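Local coordinates for protein DNA polymerase sliding clamp 3 (Sulfolobus tokodaii, PDB 3AIZ) that forms part of a ring that encircles DNA and acts as a moving platform, tethering the replicative polymerase and other DNA-processing proteins to the duplex, at residues M1-I6 / E57-E62; E19-E24 / V203-M208; V67-E72 / F109-I114. One frame throughout, in Å; residues are numbered along the deposited sequence.

Contact 1. Residues M1-I6 / E57-E62; sequences MRVKVI and EEYNVE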
ATOM      1  N   MET C   1       6.595  50.916  -6.002  1.00 64.66           N
ATOM      2  CA  MET C   1       6.096  50.663  -4.654  1.00 61.32           C
ATOM      3  C   MET C   1       6.901  49.581  -3.940  1.00 57.38           C
ATOM      4  O   MET C   1       7.710  48.889  -4.557  1.00 55.97           O
ATOM      5  CB  MET C   1       4.609  50.293  -4.690  1.00 61.13           C
ATOM      6  CG  MET C   1       4.187  49.468  -5.900  1.00 58.44           C
ATOM      7  SD  MET C   1       4.998  47.861  -6.008  1.00 64.63           S
ATOM      8  CE  MET C   1       4.548  47.144  -4.431  1.00 48.41           C
ATOM      9  N   ARG C   2       6.674  49.446  -2.637  1.00 56.66           N
ATOM     10  CA  ARG C   2       7.380  48.455  -1.830  1.00 55.13           C
ATOM     11  C   ARG C   2       6.457  47.847  -0.777  1.00 56.00           C
ATOM     12  O   ARG C   2       5.933  48.552   0.085  1.00 58.49           O
ATOM     13  CB  ARG C   2       8.606  49.082  -1.164  1.00 59.12           C
ATOM     14  CG  ARG C   2       9.470  48.094  -0.395  1.00 65.23           C
ATOM     15  CD  ARG C   2      10.702  48.773   0.181  1.00 73.61           C
ATOM     16  NE  ARG C   2      11.561  47.838   0.901  1.00 77.44           N
ATOM     17  CZ  ARG C   2      11.421  47.535   2.188  1.00 81.47           C
ATOM     18  NH1 ARG C   2      12.251  46.673   2.763  1.00 75.76           N
ATOM     19  NH2 ARG C   2      10.451  48.093   2.902  1.00 75.78           N
ATOM     20  N   VAL C   3       6.270  46.533  -0.852  1.00 52.47           N
ATOM     21  CA  VAL C   3       5.348  45.830   0.032  1.00 48.76           C
ATOM     22  C   VAL C   3       6.014  44.618   0.684  1.00 46.65           C
ATOM     23  O   VAL C   3       6.855  43.959   0.073  1.00 45.31           O
ATOM     24  CB  VAL C   3       4.087  45.378  -0.736  1.00 48.14           C
ATOM     25  CG1 VAL C   3       3.213  44.500   0.136  1.00 49.07           C
ATOM     26  CG2 VAL C   3       3.307  46.586  -1.232  1.00 48.49           C
ATOM     27  N   LYS C   4       5.636  44.330   1.926  1.00 47.63           N
ATOM     28  CA  LYS C   4       6.215  43.210   2.662  1.00 47.51           C
ATOM     29  C   LYS C   4       5.152  42.295   3.266  1.00 48.09           C
ATOM     30  O   LYS C   4       4.257  42.749   3.979  1.00 47.48           O
ATOM     31  CB  LYS C   4       7.148  43.717   3.764  1.00 52.31           C
ATOM     32  CG  LYS C   4       7.721  42.617   4.646  1.00 52.94           C
ATOM     33  CD  LYS C   4       8.547  43.192   5.785  1.00 58.50           C
ATOM     34  CE  LYS C   4       9.120  42.089   6.663  1.00 60.43           C
ATOM     35  NZ  LYS C   4       9.942  42.639   7.779  1.00 61.75           N
ATOM     36  N   VAL C   5       5.264  41.002   2.980  1.00 48.39           N
ATOM     37  CA  VAL C   5       4.353  40.003   3.524  1.00 48.00           C
ATOM     38  C   VAL C   5       5.083  39.109   4.515  1.00 50.32           C
ATOM     39  O   VAL C   5       6.210  38.686   4.261  1.00 54.49           O
ATOM     40  CB  VAL C   5       3.766  39.115   2.412  1.00 46.29           C
ATOM     41  CG1 VAL C   5       2.909  38.009   3.010  1.00 46.39           C
ATOM     42  CG2 VAL C   5       2.962  39.950   1.432  1.00 47.26           C
ATOM     43  N   ILE C   6       4.443  38.818   5.643  1.00 49.65           N
ATOM     44  CA  ILE C   6       5.045  37.940   6.642  1.00 55.83           C
ATOM     45  C   ILE C   6       4.737  36.469   6.364  1.00 54.17           C
ATOM     46  O   ILE C   6       5.641  35.683   6.085  1.00 53.88           O
ATOM     47  CB  ILE C   6       4.608  38.309   8.071  1.00 62.73           C
ATOM     48  CG1 ILE C   6       5.156  39.687   8.450  1.00 61.32           C
ATOM     49  CG2 ILE C   6       5.089  37.260   9.061  1.00 64.64           C
ATOM     50  CD1 ILE C   6       4.805  40.122   9.856  1.00 67.77           C
ATOM     51  N   GLU C  57       2.536  43.687   6.459  1.00 60.02           N
ATOM     52  CA  GLU C  57       3.236  44.302   7.578  1.00 62.24           C
ATOM     53  C   GLU C  57       3.722  45.687   7.167  1.00 61.81           C
ATOM     54  O   GLU C  57       3.706  46.625   7.963  1.00 68.03           O
ATOM     55  CB  GLU C  57       4.419  43.439   8.018  1.00 61.36           C
ATOM     56  CG  GLU C  57       5.198  44.016   9.187  1.00 67.03           C
ATOM     57  CD  GLU C  57       6.468  43.242   9.481  1.00 75.14           C
ATOM     58  OE1 GLU C  57       6.757  42.272   8.749  1.00 74.79           O
ATOM     59  OE2 GLU C  57       7.179  43.605  10.443  1.00 75.84           O
ATOM     60  N   GLU C  58       4.152  45.803   5.914  1.00 54.55           N
ATOM     61  CA  GLU C  58       4.584  47.080   5.360  1.00 55.29           C
ATOM     62  C   GLU C  58       3.936  47.302   4.001  1.00 56.48           C
ATOM     63  O   GLU C  58       3.971  46.426   3.137  1.00 54.89           O
ATOM     64  CB  GLU C  58       6.107  47.128   5.226  1.00 56.06           C
ATOM     65  CG  GLU C  58       6.856  47.040   6.547  1.00 68.44           C
ATOM     66  CD  GLU C  58       8.364  47.078   6.368  1.00 75.61           C
ATOM     67  OE1 GLU C  58       8.826  47.228   5.217  1.00 74.55           O
ATOM     68  OE2 GLU C  58       9.087  46.956   7.380  1.00 72.51           O
ATOM     69  N   TYR C  59       3.342  48.476   3.815  1.00 56.63           N
ATOM     70  CA  TYR C  59       2.686  48.812   2.559  1.00 51.14           C
ATOM     71  C   TYR C  59       2.993  50.252   2.168  1.00 55.30           C
ATOM     72  O   TYR C  59       2.489  51.192   2.782  1.00 57.85           O
ATOM     73  CB  TYR C  59       1.174  48.606   2.673  1.00 51.22           C
ATOM     74  CG  TYR C  59       0.452  48.606   1.344  1.00 49.75           C
ATOM     75  CD1 TYR C  59       0.299  47.432   0.618  1.00 47.81           C
ATOM     76  CD2 TYR C  59      -0.075  49.777   0.816  1.00 45.88           C
ATOM     77  CE1 TYR C  59      -0.358  47.425  -0.597  1.00 44.21           C
ATOM     78  CE2 TYR C  59      -0.734  49.778  -0.399  1.00 47.27           C
ATOM     79  CZ  TYR C  59      -0.872  48.599  -1.100  1.00 45.00           C
ATOM     80  OH  TYR C  59      -1.526  48.594  -2.310  1.00 44.62           O
ATOM     81  N   ASN C  60       3.824  50.419   1.145  1.00 54.70           N
ATOM     82  CA  ASN C  60       4.241  51.747   0.712  1.00 58.15           C
ATOM     83  C   ASN C  60       3.950  51.999  -0.763  1.00 62.96           C
ATOM     84  O   ASN C  60       4.803  51.774  -1.621  1.00 64.43           O
ATOM     85  CB  ASN C  60       5.731  51.954   0.997  1.00 64.10           C
ATOM     86  CG  ASN C  60       6.210  53.346   0.627  1.00 72.42           C
ATOM     87  OD1 ASN C  60       5.407  54.238   0.346  1.00 69.19           O
ATOM     88  ND2 ASN C  60       7.524  53.538   0.630  1.00 75.69           N
ATOM     89  N   VAL C  61       2.740  52.469  -1.051  1.00 61.84           N
ATOM     90  CA  VAL C  61       2.351  52.795  -2.418  1.00 62.52           C
ATOM     91  C   VAL C  61       1.898  54.247  -2.514  1.00 65.16           C
ATOM     92  O   VAL C  61       0.802  54.592  -2.071  1.00 66.01           O
ATOM     93  CB  VAL C  61       1.217  51.884  -2.918  1.00 54.82           C
ATOM     94  CG1 VAL C  61       0.843  52.243  -4.349  1.00 53.81           C
ATOM     95  CG2 VAL C  61       1.626  50.425  -2.819  1.00 51.41           C
ATOM     96  N   GLU C  62       2.744  55.094  -3.092  1.00 65.54           N
ATOM     97  CA  GLU C  62       2.431  56.514  -3.221  1.00 70.28           C
ATOM     98  C   GLU C  62       1.284  56.755  -4.201  1.00 69.65           C
ATOM     99  O   GLU C  62       0.266  57.344  -3.842  1.00 68.36           O
ATOM    100  CB  GLU C  62       3.674  57.312  -3.626  1.00 76.07           C
ATOM    101  CG  GLU C  62       4.428  56.747  -4.821  1.00 83.52           C
ATOM    102  CD  GLU C  62       5.683  57.539  -5.145  1.00 92.42           C
ATOM    103  OE1 GLU C  62       5.961  58.532  -4.438  1.00 88.62           O
ATOM    104  OE2 GLU C  62       6.390  57.170  -6.107  1.00 95.91           O
TER

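Contact 2. Residues E19-E24 / V203-M208; sequences EEFIDE and VNTSKM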
ATOM      1  N   GLU C  19      -3.534  30.279 -10.982  1.00 36.77           N
ATOM      2  CA  GLU C  19      -2.924  29.538 -12.083  1.00 40.33           C
ATOM      3  C   GLU C  19      -3.941  28.636 -12.770  1.00 39.95           C
ATOM      4  O   GLU C  19      -3.848  28.377 -13.970  1.00 37.26           O
ATOM      5  CB  GLU C  19      -1.745  28.699 -11.590  1.00 42.42           C
ATOM      6  CG  GLU C  19      -0.443  29.463 -11.445  1.00 43.14           C
ATOM      7  CD  GLU C  19       0.706  28.567 -11.022  1.00 50.72           C
ATOM      8  OE1 GLU C  19       0.492  27.688 -10.160  1.00 48.22           O
ATOM      9  OE2 GLU C  19       1.826  28.745 -11.550  1.00 52.89           O
ATOM     10  N   GLU C  20      -4.911  28.160 -11.997  1.00 39.75           N
ATOM     11  CA  GLU C  20      -5.938  27.264 -12.512  1.00 38.99           C
ATOM     12  C   GLU C  20      -6.864  27.975 -13.494  1.00 37.99           C
ATOM     13  O   GLU C  20      -7.529  27.332 -14.306  1.00 39.80           O
ATOM     14  CB  GLU C  20      -6.759  26.683 -11.359  1.00 39.24           C
ATOM     15  CG  GLU C  20      -5.938  25.967 -10.296  1.00 40.92           C
ATOM     16  CD  GLU C  20      -5.442  24.604 -10.748  1.00 43.76           C
ATOM     17  OE1 GLU C  20      -5.796  24.177 -11.868  1.00 41.29           O
ATOM     18  OE2 GLU C  20      -4.700  23.958  -9.978  1.00 43.07           O
ATOM     19  N   PHE C  21      -6.900  29.302 -13.423  1.00 36.35           N
ATOM     20  CA  PHE C  21      -7.846  30.080 -14.217  1.00 38.67           C
ATOM     21  C   PHE C  21      -7.195  30.935 -15.303  1.00 41.33           C
ATOM     22  O   PHE C  21      -7.668  30.967 -16.439  1.00 42.54           O
ATOM     23  CB  PHE C  21      -8.703  30.961 -13.306  1.00 37.31           C
ATOM     24  CG  PHE C  21      -9.522  30.187 -12.315  1.00 37.43           C
ATOM     25  CD1 PHE C  21      -9.013  29.885 -11.062  1.00 34.30           C
ATOM     26  CD2 PHE C  21     -10.796  29.753 -12.639  1.00 34.79           C
ATOM     27  CE1 PHE C  21      -9.762  29.170 -10.149  1.00 32.48           C
ATOM     28  CE2 PHE C  21     -11.550  29.036 -11.730  1.00 33.70           C
ATOM     29  CZ  PHE C  21     -11.032  28.744 -10.484  1.00 32.83           C
ATOM     30  N   ILE C  22      -6.115  31.628 -14.958  1.00 40.99           N
ATOM     31  CA  ILE C  22      -5.503  32.575 -15.884  1.00 41.20           C
ATOM     32  C   ILE C  22      -3.988  32.413 -16.008  1.00 42.34           C
ATOM     33  O   ILE C  22      -3.336  31.864 -15.121  1.00 40.07           O
ATOM     34  CB  ILE C  22      -5.833  34.025 -15.492  1.00 38.23           C
ATOM     35  CG1 ILE C  22      -5.351  34.316 -14.071  1.00 40.27           C
ATOM     36  CG2 ILE C  22      -7.327  34.270 -15.594  1.00 36.60           C
ATOM     37  CD1 ILE C  22      -5.788  35.667 -13.552  1.00 40.00           C
ATOM     38  N   ASP C  23      -3.441  32.902 -17.118  1.00 45.39           N
ATOM     39  CA  ASP C  23      -2.010  32.803 -17.391  1.00 46.91           C
ATOM     40  C   ASP C  23      -1.256  34.043 -16.930  1.00 47.07           C
ATOM     41  O   ASP C  23      -0.201  33.943 -16.302  1.00 50.76           O
ATOM     42  CB  ASP C  23      -1.765  32.577 -18.885  1.00 48.02           C
ATOM     43  CG  ASP C  23      -2.238  31.215 -19.355  1.00 60.14           C
ATOM     44  OD1 ASP C  23      -2.400  30.312 -18.505  1.00 58.64           O
ATOM     45  OD2 ASP C  23      -2.443  31.048 -20.576  1.00 64.89           O
ATOM     46  N   GLU C  24      -1.795  35.213 -17.254  1.00 45.95           N
ATOM     47  CA  GLU C  24      -1.189  36.477 -16.855  1.00 40.09           C
ATOM     48  C   GLU C  24      -2.093  37.209 -15.875  1.00 42.47           C
ATOM     49  O   GLU C  24      -3.304  37.286 -16.074  1.00 48.07           O
ATOM     50  CB  GLU C  24      -0.920  37.353 -18.082  1.00 39.84           C
ATOM     51  CG  GLU C  24      -0.508  38.789 -17.765  1.00 45.29           C
ATOM     52  CD  GLU C  24      -1.696  39.722 -17.569  1.00 54.73           C
ATOM     53  OE1 GLU C  24      -2.707  39.567 -18.289  1.00 55.89           O
ATOM     54  OE2 GLU C  24      -1.616  40.618 -16.699  1.00 47.93           O
ATOM     55  N   VAL C 203     -13.938  23.431  -8.082  1.00 36.02           N
ATOM     56  CA  VAL C 203     -12.857  22.646  -7.498  1.00 34.45           C
ATOM     57  C   VAL C 203     -11.518  23.380  -7.501  1.00 34.96           C
ATOM     58  O   VAL C 203     -10.775  23.333  -6.521  1.00 36.20           O
ATOM     59  CB  VAL C 203     -12.696  21.297  -8.222  1.00 36.70           C
ATOM     60  CG1 VAL C 203     -11.413  20.614  -7.789  1.00 47.08           C
ATOM     61  CG2 VAL C 203     -13.901  20.409  -7.956  1.00 36.27           C
ATOM     62  N   ASN C 204     -11.221  24.063  -8.602  1.00 35.46           N
ATOM     63  CA  ASN C 204      -9.937  24.740  -8.761  1.00 34.72           C
ATOM     64  C   ASN C 204      -9.700  25.893  -7.785  1.00 32.54           C
ATOM     65  O   ASN C 204      -8.664  26.554  -7.840  1.00 37.63           O
ATOM     66  CB  ASN C 204      -9.761  25.223 -10.204  1.00 37.45           C
ATOM     67  CG  ASN C 204      -9.532  24.082 -11.178  1.00 38.22           C
ATOM     68  OD1 ASN C 204      -9.217  22.961 -10.778  1.00 38.47           O
ATOM     69  ND2 ASN C 204      -9.685  24.365 -12.467  1.00 38.37           N
ATOM     70  N   THR C 205     -10.655  26.133  -6.893  1.00 30.21           N
ATOM     71  CA  THR C 205     -10.507  27.184  -5.891  1.00 30.79           C
ATOM     72  C   THR C 205     -10.113  26.598  -4.538  1.00 30.17           C
ATOM     73  O   THR C 205      -9.969  27.323  -3.554  1.00 29.42           O
ATOM     74  CB  THR C 205     -11.800  28.016  -5.731  1.00 30.17           C
ATOM     75  OG1 THR C 205     -12.832  27.205  -5.155  1.00 28.71           O
ATOM     76  CG2 THR C 205     -12.267  28.540  -7.078  1.00 31.36           C
ATOM     77  N   SER C 206      -9.933  25.281  -4.501  1.00 29.83           N
ATOM     78  CA  SER C 206      -9.618  24.576  -3.262  1.00 32.45           C
ATOM     79  C   SER C 206      -8.285  25.001  -2.641  1.00 35.58           C
ATOM     80  O   SER C 206      -8.122  24.955  -1.422  1.00 37.31           O
ATOM     81  CB  SER C 206      -9.635  23.063  -3.493  1.00 34.97           C
ATOM     82  OG  SER C 206      -8.785  22.698  -4.568  1.00 38.38           O
ATOM     83  N   LYS C 207      -7.335  25.414  -3.473  1.00 35.83           N
ATOM     84  CA  LYS C 207      -6.029  25.836  -2.973  1.00 34.46           C
ATOM     85  C   LYS C 207      -6.079  27.182  -2.252  1.00 37.30           C
ATOM     86  O   LYS C 207      -5.043  27.799  -2.005  1.00 39.30           O
ATOM     87  CB  LYS C 207      -4.986  25.859  -4.096  1.00 36.59           C
ATOM     88  CG  LYS C 207      -4.261  24.531  -4.284  1.00 40.36           C
ATOM     89  CD  LYS C 207      -3.218  24.599  -5.391  1.00 43.24           C
ATOM     90  CE  LYS C 207      -3.811  24.249  -6.747  1.00 47.57           C
ATOM     91  NZ  LYS C 207      -4.914  25.169  -7.140  1.00 50.92           N
ATOM     92  N   MET C 208      -7.287  27.633  -1.921  1.00 35.17           N
ATOM     93  CA  MET C 208      -7.463  28.826  -1.099  1.00 33.30           C
ATOM     94  C   MET C 208      -7.526  28.432   0.373  1.00 32.93           C
ATOM     95  O   MET C 208      -7.668  29.283   1.252  1.00 31.60           O
ATOM     96  CB  MET C 208      -8.736  29.577  -1.496  1.00 30.20           C
ATOM     97  CG  MET C 208      -8.651  30.306  -2.829  1.00 32.00           C
ATOM     98  SD  MET C 208      -7.487  31.686  -2.811  1.00 36.26           S
ATOM     99  CE  MET C 208      -8.100  32.625  -1.414  1.00 28.03           C
TER

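Contact 3. Residues V67-E72 / F109-I114; sequences VGVKLE and FTFPSI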
ATOM      1  N   VAL C  67       1.204  46.472 -12.593  1.00 40.60           N
ATOM      2  CA  VAL C  67       2.302  45.694 -13.149  1.00 42.86           C
ATOM      3  C   VAL C  67       1.862  44.263 -13.433  1.00 40.21           C
ATOM      4  O   VAL C  67       1.615  43.483 -12.515  1.00 44.74           O
ATOM      5  CB  VAL C  67       3.535  45.697 -12.219  1.00 42.50           C
ATOM      6  CG1 VAL C  67       3.118  45.484 -10.773  1.00 45.10           C
ATOM      7  CG2 VAL C  67       4.536  44.640 -12.661  1.00 45.35           C
ATOM      8  N   GLY C  68       1.753  43.928 -14.713  1.00 41.32           N
ATOM      9  CA  GLY C  68       1.382  42.586 -15.114  1.00 43.33           C
ATOM     10  C   GLY C  68       2.587  41.668 -15.135  1.00 39.68           C
ATOM     11  O   GLY C  68       3.715  42.121 -15.319  1.00 41.01           O
ATOM     12  N   VAL C  69       2.350  40.375 -14.949  1.00 39.11           N
ATOM     13  CA  VAL C  69       3.432  39.400 -14.943  1.00 44.21           C
ATOM     14  C   VAL C  69       2.911  37.994 -15.220  1.00 41.03           C
ATOM     15  O   VAL C  69       1.844  37.614 -14.741  1.00 44.53           O
ATOM     16  CB  VAL C  69       4.187  39.409 -13.597  1.00 44.56           C
ATOM     17  CG1 VAL C  69       3.239  39.079 -12.451  1.00 38.49           C
ATOM     18  CG2 VAL C  69       5.352  38.434 -13.632  1.00 45.73           C
ATOM     19  N   LYS C  70       3.664  37.228 -16.006  1.00 41.36           N
ATOM     20  CA  LYS C  70       3.314  35.839 -16.271  1.00 43.14           C
ATOM     21  C   LYS C  70       3.202  35.083 -14.950  1.00 43.38           C
ATOM     22  O   LYS C  70       4.173  34.975 -14.204  1.00 44.22           O
ATOM     23  CB  LYS C  70       4.360  35.182 -17.173  1.00 43.80           C
ATOM     24  CG  LYS C  70       4.048  33.738 -17.535  1.00 45.85           C
ATOM     25  CD  LYS C  70       5.184  33.103 -18.321  1.00 48.31           C
ATOM     26  CE  LYS C  70       4.888  31.644 -18.635  1.00 55.55           C
ATOM     27  NZ  LYS C  70       6.044  30.966 -19.288  1.00 59.69           N
ATOM     28  N   LEU C  71       2.012  34.563 -14.668  1.00 39.19           N
ATOM     29  CA  LEU C  71       1.728  33.960 -13.371  1.00 39.09           C
ATOM     30  C   LEU C  71       2.581  32.725 -13.069  1.00 39.04           C
ATOM     31  O   LEU C  71       2.932  32.478 -11.918  1.00 37.96           O
ATOM     32  CB  LEU C  71       0.240  33.620 -13.259  1.00 38.34           C
ATOM     33  CG  LEU C  71      -0.278  33.267 -11.865  1.00 37.84           C
ATOM     34  CD1 LEU C  71      -0.014  34.402 -10.891  1.00 34.64           C
ATOM     35  CD2 LEU C  71      -1.759  32.944 -11.919  1.00 40.10           C
ATOM     36  N   GLU C  72       2.912  31.955 -14.101  1.00 40.03           N
ATOM     37  CA  GLU C  72       3.680  30.726 -13.914  1.00 46.38           C
ATOM     38  C   GLU C  72       5.058  30.988 -13.303  1.00 46.32           C
ATOM     39  O   GLU C  72       5.460  30.328 -12.344  1.00 41.78           O
ATOM     40  CB  GLU C  72       3.832  29.973 -15.237  1.00 49.71           C
ATOM     41  CG  GLU C  72       4.611  28.672 -15.115  1.00 54.61           C
ATOM     42  CD  GLU C  72       4.902  28.034 -16.460  1.00 67.05           C
ATOM     43  OE1 GLU C  72       4.338  28.496 -17.474  1.00 66.13           O
ATOM     44  OE2 GLU C  72       5.697  27.069 -16.502  1.00 70.93           O
ATOM     45  N   PHE C 109      14.302  37.514  -7.098  1.00 34.37           N
ATOM     46  CA  PHE C 109      13.946  37.192  -8.473  1.00 31.93           C
ATOM     47  C   PHE C 109      13.334  38.416  -9.146  1.00 34.35           C
ATOM     48  O   PHE C 109      12.685  39.235  -8.495  1.00 36.48           O
ATOM     49  CB  PHE C 109      12.949  36.033  -8.514  1.00 31.86           C
ATOM     50  CG  PHE C 109      13.501  34.731  -8.013  1.00 29.06           C
ATOM     51  CD1 PHE C 109      13.532  34.452  -6.658  1.00 28.56           C
ATOM     52  CD2 PHE C 109      13.972  33.777  -8.898  1.00 28.97           C
ATOM     53  CE1 PHE C 109      14.033  33.253  -6.195  1.00 28.93           C
ATOM     54  CE2 PHE C 109      14.472  32.575  -8.442  1.00 28.75           C
ATOM     55  CZ  PHE C 109      14.504  32.312  -7.089  1.00 28.99           C
ATOM     56  N   THR C 110      13.539  38.540 -10.452  1.00 32.56           N
ATOM     57  CA  THR C 110      12.971  39.647 -11.207  1.00 34.94           C
ATOM     58  C   THR C 110      12.272  39.150 -12.466  1.00 37.30           C
ATOM     59  O   THR C 110      12.786  38.287 -13.173  1.00 38.09           O
ATOM     60  CB  THR C 110      14.042  40.684 -11.588  1.00 35.42           C
ATOM     61  OG1 THR C 110      14.374  41.470 -10.437  1.00 34.65           O
ATOM     62  CG2 THR C 110      13.527  41.605 -12.682  1.00 44.11           C
ATOM     63  N   PHE C 111      11.094  39.697 -12.735  1.00 44.39           N
ATOM     64  CA  PHE C 111      10.324  39.304 -13.906  1.00 43.25           C
ATOM     65  C   PHE C 111      10.101  40.498 -14.822  1.00 42.21           C
ATOM     66  O   PHE C 111       9.856  41.609 -14.353  1.00 44.92           O
ATOM     67  CB  PHE C 111       8.983  38.703 -13.482  1.00 40.72           C
ATOM     68  CG  PHE C 111       9.110  37.598 -12.474  1.00 41.72           C
ATOM     69  CD1 PHE C 111       8.995  37.863 -11.119  1.00 42.72           C
ATOM     70  CD2 PHE C 111       9.354  36.297 -12.880  1.00 42.62           C
ATOM     71  CE1 PHE C 111       9.115  36.848 -10.187  1.00 41.45           C
ATOM     72  CE2 PHE C 111       9.475  35.277 -11.952  1.00 42.46           C
ATOM     73  CZ  PHE C 111       9.356  35.554 -10.603  1.00 40.53           C
ATOM     74  N   PRO C 112      10.191  40.273 -16.139  1.00 42.50           N
ATOM     75  CA  PRO C 112       9.951  41.341 -17.110  1.00 45.68           C
ATOM     76  C   PRO C 112       8.477  41.724 -17.121  1.00 47.70           C
ATOM     77  O   PRO C 112       7.621  40.862 -16.915  1.00 44.50           O
ATOM     78  CB  PRO C 112      10.329  40.686 -18.440  1.00 44.49           C
ATOM     79  CG  PRO C 112      10.077  39.235 -18.218  1.00 44.09           C
ATOM     80  CD  PRO C 112      10.485  38.987 -16.795  1.00 42.89           C
ATOM     81  N   SER C 113       8.186  42.999 -17.348  1.00 49.43           N
ATOM     82  CA  SER C 113       6.805  43.449 -17.438  1.00 47.71           C
ATOM     83  C   SER C 113       6.210  43.078 -18.790  1.00 48.99           C
ATOM     84  O   SER C 113       6.915  43.032 -19.801  1.00 45.92           O
ATOM     85  CB  SER C 113       6.709  44.957 -17.212  1.00 54.51           C
ATOM     86  OG  SER C 113       7.091  45.294 -15.892  1.00 61.49           O
ATOM     87  N   ILE C 114       4.910  42.804 -18.798  1.00 47.33           N
ATOM     88  CA  ILE C 114       4.210  42.438 -20.022  1.00 48.40           C
ATOM     89  C   ILE C 114       2.920  43.237 -20.155  1.00 44.19           C
ATOM     90  O   ILE C 114       2.456  43.845 -19.189  1.00 44.64           O
ATOM     91  CB  ILE C 114       3.886  40.934 -20.049  1.00 46.54           C
ATOM     92  CG1 ILE C 114       3.116  40.536 -18.791  1.00 43.46           C
ATOM     93  CG2 ILE C 114       5.164  40.117 -20.163  1.00 42.30           C
ATOM     94  CD1 ILE C 114       2.875  39.048 -18.673  1.00 45.63           C
TER

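Contact 1. Residues M1-I6 / E57-E62
Glu-57 meets Lys-4 and Ile-6 at the start of 57-62 and the end of 1-6. Its N donates to Lys-4 O (3.2 Å), and its extended side chain lies alongside that of Lys-4, OE1 in a salt bridge with Lys-4 NZ at 3.3 Å. That oxygen also touches CG1 and CD1 of Ile-6, whose side chain crosses the glutamate at about a right angle. Glu-58 offers its O to Lys-4 N (2.9 Å). Its CG lies beside the backbone N (chi1 -63°), and OE1 forms a salt bridge with Arg-2 NH2 (3.0 Å), which meets it nearly along the C-O axis; guanidinium and carboxylate planes are 40° apart. Tyr-59 faces the other side of the sheet with Val-3, whose CG2 is 3.6 Å from Tyr-59 CD1. Both side chains pack on Phe-29, and the tyrosine hydroxyl is hydrogen-bonded to Thr-30 O. Asn-60 N donates to Arg-2 O (3.0 Å), and Asn-60 O accepts from Arg-2 N (3.2 Å). Val-61 then sets CG2 against Met-1 CB at 3.5 Å. Strand 58-60, antiparallel to strand 2-5, which is also hydrogen-bonded to strand 86-91, thus edges the five-stranded N-terminal sheet of the PCNA fold.

Contact 2. Residues E19-E24 / V203-M208
Glu-20 and Phe-21, between helix 8-18 and strand 24-29, meet Asn-204, Thr-205 and Lys-207 in a type I beta turn and short 3-10 segment that follow helix 199-203; the contact joins the two similar domains of the PCNA fold. Its polar link across the segments is the salt bridge from Lys-207 NZ to Glu-20 OE2, 3.1 Å long and received on the anti side of the carboxylate, 16° out of its plane. The lysine chain, extended as far as CD, bends at chi3 and again at chi4 (60°), the second bend placing NZ. A sulfate ion, probably from the crystallisation liquor, lies about 3 Å from this side chain. Beside the salt bridge, the Asn-204 amide stacks on the carboxylate with planes 25° apart; OD1 stays 3.8 Å from Glu-20 OE1. Within the turn, Val-203 O is gripped twice, by Ser-206 N and by Ser-206 OG, each at 2.9 Å, the hydroxyl coming in nearly in line with the carbonyl. Thr-205 OG1 finds its partners outside the segments, in Val-202 O and Tyr-229 OH. The threonine methyl CG2 lies 3.6 Å from CZ of the buried Phe-21 ring.

Contact 3. Residues V67-E72 / F109-I114
Val-69 and Phe-111 meet where two sheets of the PCNA fold come together, the five-stranded sheet and the nine-stranded sheet that runs through both domains. Within this chain, strand 65-70 is an outermost strand of the nine-stranded sheet and strand 106-111 one of the five-stranded sheet, and the chain leaving Phe-111 starts the connection towards the C-terminal domain. The touching parts run 101° apart, and with no hydrogen bond across them the contact rests on how the side chains are set. Val-69 crosses Phe-111 obliquely, placing CG2 3.6 Å from Phe-111 CB and 4.0 Å from Phe-111 CG, so the methyl touches the root of the aromatic side chain. Phe-111 CG stands beside its own backbone N (chi1 -52°), and the side chain packs on Phe-74 and Val-77 of helix 71-78 and on Ile-97 and Val-99 of strand 97-102. Two residues before Val-69, Val-67 CG2 approaches Ser-113 OG loosely, at 4.2 Å. On the neighbouring PCNA2 subunit, Arg-175 packs against Phe-111, and a strand pairs antiparallel with Phe-109 and Thr-110, carrying the sheet across the interface. Lys-70, which occupies the N-cap position of helix 71-78, directs its extended chain away from the contact, and its NZ forms a salt bridge with Glu-72 OE1 at 3.5 Å. Ile-114 CG1 lies between the backbone N and the carbonyl carbon (chi1 54°) and 3.9 Å from Gly-68 O, at a residue that has no side chain of its own. From there CD1 reaches over the face of the Val-69 to Lys-70 peptide, 3.6 Å from Val-69 C and 3.3 Å from Lys-70 N.

Overall arrangement
Contacts 1 and 3 both involve the five-stranded sheet, at the two strands outermost within this chain, contact 3 also reaching the nine-stranded sheet through strand 65-70; their centres lie 18 Å apart and their nearest atoms about 6 Å, and strand 58-60 is followed in the chain by strand 65-70. Contact 2 touches contact 3 directly: Asp-23 O accepts from Leu-71 N at 2.8 Å, and Glu-24 CG packs on Ile-114 CD1 at 3.5 Å. Contact 3 is nested within the loop that contact 2 closes. Contacts 1 and 2 stand about 25 Å apart between centres and do not touch. Contact 2, its centre about 7 Å from the centre of the chain, bridges the domains, whereas contact 3 adjoins the interface with the PCNA2 subunit.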